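Local coordinates for protein lytic chitin monooxygenase (Enterococcus faecalis, PDB 4ALS) that cleaves glycosidic bonds in crystalline alpha- and beta-chitin oxidatively with a copper cofactor, acting in synergy with a chitinase to depolymerise the polymer, at residues Tyr93-Asn98 / Asn133-Arg138. Numbering follows the deposited sequence.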
loop_
_atom_site.group_PDB
_atom_site.type_symbol
_atom_site.label_atom_id
_atom_site.label_comp_id
_atom_site.label_asym_id
_atom_site.label_seq_id
_atom_site.Cartn_x
_atom_site.Cartn_y
_atom_site.Cartn_z
ATOM N N TYR A 93 -4.690 -7.699 -0.502
ATOM C CA TYR A 93 -4.988 -6.494 0.263
ATOM C C TYR A 93 -5.243 -6.862 1.702
ATOM O O TYR A 93 -5.955 -7.834 1.986
ATOM C CB TYR A 93 -6.205 -5.769 -0.313
ATOM C CG TYR A 93 -5.949 -5.243 -1.698
ATOM C CD1 TYR A 93 -6.176 -6.049 -2.811
ATOM C CD2 TYR A 93 -5.471 -3.954 -1.900
ATOM C CE1 TYR A 93 -5.937 -5.591 -4.088
ATOM C CE2 TYR A 93 -5.230 -3.480 -3.178
ATOM C CZ TYR A 93 -5.462 -4.307 -4.270
ATOM O OH TYR A 93 -5.230 -3.871 -5.551
ATOM N N TYR A 94 -4.665 -6.072 2.600
ATOM C CA TYR A 94 -4.819 -6.245 4.047
ATOM C C TYR A 94 -5.250 -4.915 4.645
ATOM O O TYR A 94 -4.973 -3.860 4.077
ATOM C CB TYR A 94 -3.479 -6.656 4.686
ATOM C CG TYR A 94 -2.806 -7.862 4.059
ATOM C CD1 TYR A 94 -2.057 -7.736 2.884
ATOM C CD2 TYR A 94 -2.923 -9.129 4.632
ATOM C CE1 TYR A 94 -1.446 -8.843 2.301
ATOM C CE2 TYR A 94 -2.298 -10.235 4.064
ATOM C CZ TYR A 94 -1.578 -10.079 2.899
ATOM O OH TYR A 94 -0.963 -11.174 2.332
ATOM N N ILE A 95 -5.903 -4.958 5.801
ATOM C CA ILE A 95 -6.185 -3.723 6.530
ATOM C C ILE A 95 -6.014 -3.954 8.033
ATOM O O ILE A 95 -6.312 -5.032 8.562
ATOM C CB ILE A 95 -7.579 -3.140 6.187
ATOM C CG1 ILE A 95 -7.693 -1.682 6.660
ATOM C CG2 ILE A 95 -8.711 -3.996 6.771
ATOM C CD1 ILE A 95 -8.970 -1.004 6.194
ATOM N N THR A 96 -5.528 -2.924 8.715
ATOM C CA THR A 96 -5.411 -2.967 10.171
ATOM C C THR A 96 -6.734 -3.324 10.848
ATOM O O THR A 96 -7.807 -2.961 10.370
ATOM C CB THR A 96 -4.917 -1.620 10.702
ATOM O OG1 THR A 96 -5.608 -0.562 10.038
ATOM C CG2 THR A 96 -3.432 -1.447 10.428
ATOM N N LYS A 97 -6.630 -4.076 11.941
ATOM C CA LYS A 97 -7.785 -4.505 12.728
ATOM C C LYS A 97 -8.365 -3.358 13.550
ATOM O O LYS A 97 -7.648 -2.417 13.936
ATOM C CB LYS A 97 -7.371 -5.638 13.673
ATOM C CG LYS A 97 -6.912 -6.895 12.953
ATOM C CD LYS A 97 -6.342 -7.908 13.923
ATOM C CE LYS A 97 -5.647 -9.028 13.175
ATOM N NZ LYS A 97 -4.978 -10.034 14.061
ATOM N N ASN A 98 -9.666 -3.429 13.825
ATOM C CA ASN A 98 -10.234 -2.549 14.829
ATOM C C ASN A 98 -9.443 -2.667 16.137
ATOM O O ASN A 98 -9.128 -3.767 16.589
ATOM C CB ASN A 98 -11.699 -2.903 15.063
ATOM C CG ASN A 98 -12.337 -1.997 16.082
ATOM O OD1 ASN A 98 -12.254 -0.775 15.962
ATOM N ND2 ASN A 98 -12.915 -2.579 17.125
ATOM N N ASN A 133 -13.651 -4.694 -0.500
ATOM C CA ASN A 133 -14.585 -4.289 0.551
ATOM C C ASN A 133 -13.879 -3.953 1.855
ATOM O O ASN A 133 -13.129 -4.749 2.385
ATOM C CB ASN A 133 -15.641 -5.377 0.808
ATOM C CG ASN A 133 -16.726 -5.413 -0.253
ATOM O OD1 ASN A 133 -17.265 -4.374 -0.657
ATOM N ND2 ASN A 133 -17.094 -6.618 -0.671
ATOM N N ILE A 134 -14.157 -2.762 2.372
ATOM C CA ILE A 134 -13.664 -2.344 3.666
ATOM C C ILE A 134 -14.663 -2.809 4.733
ATOM O O ILE A 134 -15.825 -2.370 4.735
ATOM C CB ILE A 134 -13.497 -0.810 3.706
ATOM C CG1 ILE A 134 -12.556 -0.323 2.589
ATOM C CG2 ILE A 134 -12.976 -0.353 5.069
ATOM C CD1 ILE A 134 -11.193 -0.980 2.577
ATOM N N PRO A 135 -14.225 -3.693 5.651
ATOM C CA PRO A 135 -15.166 -4.213 6.663
ATOM C C PRO A 135 -15.766 -3.132 7.562
ATOM O O PRO A 135 -15.118 -2.136 7.874
ATOM C CB PRO A 135 -14.303 -5.185 7.474
ATOM C CG PRO A 135 -13.228 -5.615 6.521
ATOM C CD PRO A 135 -12.915 -4.372 5.727
ATOM N N THR A 136 -16.998 -3.354 7.999
ATOM C CA THR A 136 -17.749 -2.317 8.690
ATOM C C THR A 136 -17.413 -2.160 10.170
ATOM O O THR A 136 -18.027 -1.319 10.843
ATOM C CB THR A 136 -19.260 -2.550 8.536
ATOM O OG1 THR A 136 -19.558 -3.899 8.930
ATOM C CG2 THR A 136 -19.692 -2.337 7.073
ATOM N N ASP A 137 -16.456 -2.936 10.675
ATOM C CA ASP A 137 -15.929 -2.719 12.027
ATOM C C ASP A 137 -14.718 -1.777 12.060
ATOM O O ASP A 137 -14.128 -1.566 13.127
ATOM C CB ASP A 137 -15.598 -4.033 12.743
ATOM C CG ASP A 137 -14.567 -4.873 12.018
ATOM O OD1 ASP A 137 -14.231 -4.604 10.851
ATOM O OD2 ASP A 137 -14.095 -5.830 12.654
ATOM N N ARG A 138 -14.354 -1.222 10.908
ATOM C CA ARG A 138 -13.261 -0.253 10.848
ATOM C C ARG A 138 -13.815 1.156 10.798
ATOM O O ARG A 138 -14.695 1.466 9.970
ATOM C CB ARG A 138 -12.404 -0.485 9.609
ATOM C CG ARG A 138 -11.239 -1.443 9.772
ATOM C CD ARG A 138 -11.625 -2.850 10.195
ATOM N NE ARG A 138 -10.501 -3.773 10.049
ATOM C CZ ARG A 138 -10.602 -5.087 9.909
ATOM N NH1 ARG A 138 -11.796 -5.683 9.882
ATOM N NH2 ARG A 138 -9.494 -5.813 9.753
HETATM O O HOH W 1 -11.259 -5.829 13.194
#
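Arg138 and the backbone carbonyl of Thr96 illustrate how a single guanidinium can tie a turn to the end of a strand. NE of Arg138 gives a nearly straight hydrogen bond to Thr96 O (2.8 Å, 166° at the hydrogen), and the oxygen lies at the guanidinium edge, close to its plane. NH2 of Arg138 adds two weak bonds, one to Thr96 O and a longer one to Ile95 O at 3.5 Å. A bend at chi2 (60°) brings the guanidinium up to the end of strand 88-96.

Charge and water complete the polar side. Within the type I turn from Pro135 to Arg138, Asp137 OD1 takes NH1 of Arg138 on its syn side in a 2.8 Å salt bridge, while NH2 forms a second one with Asp112, so two carboxylates help fix the guanidinium's rotation. A water accepts from Asn98 N and donates to Asp137 OD2, bridging the segments over the guanidinium face opposite Ile95 CG2.

That methyl lies 3.6 Å from Arg138 NH2. The apolar contacts proper are Ile95 CG2 with Pro135 CD (4.3 Å) and Ile95 CD1 with Ile134 CG2 (4.2 Å).

Away from the copper site, the contact joins the two sheets of the immunoglobulin- or fibronectin-like beta-sandwich known for AA10 LPMOs, at the C-terminal ends of strands 88-96 and 127-134; Ile144 of strand 142-150 and Ile165 of strand 155-165 pack against both Ile95 and Ile134.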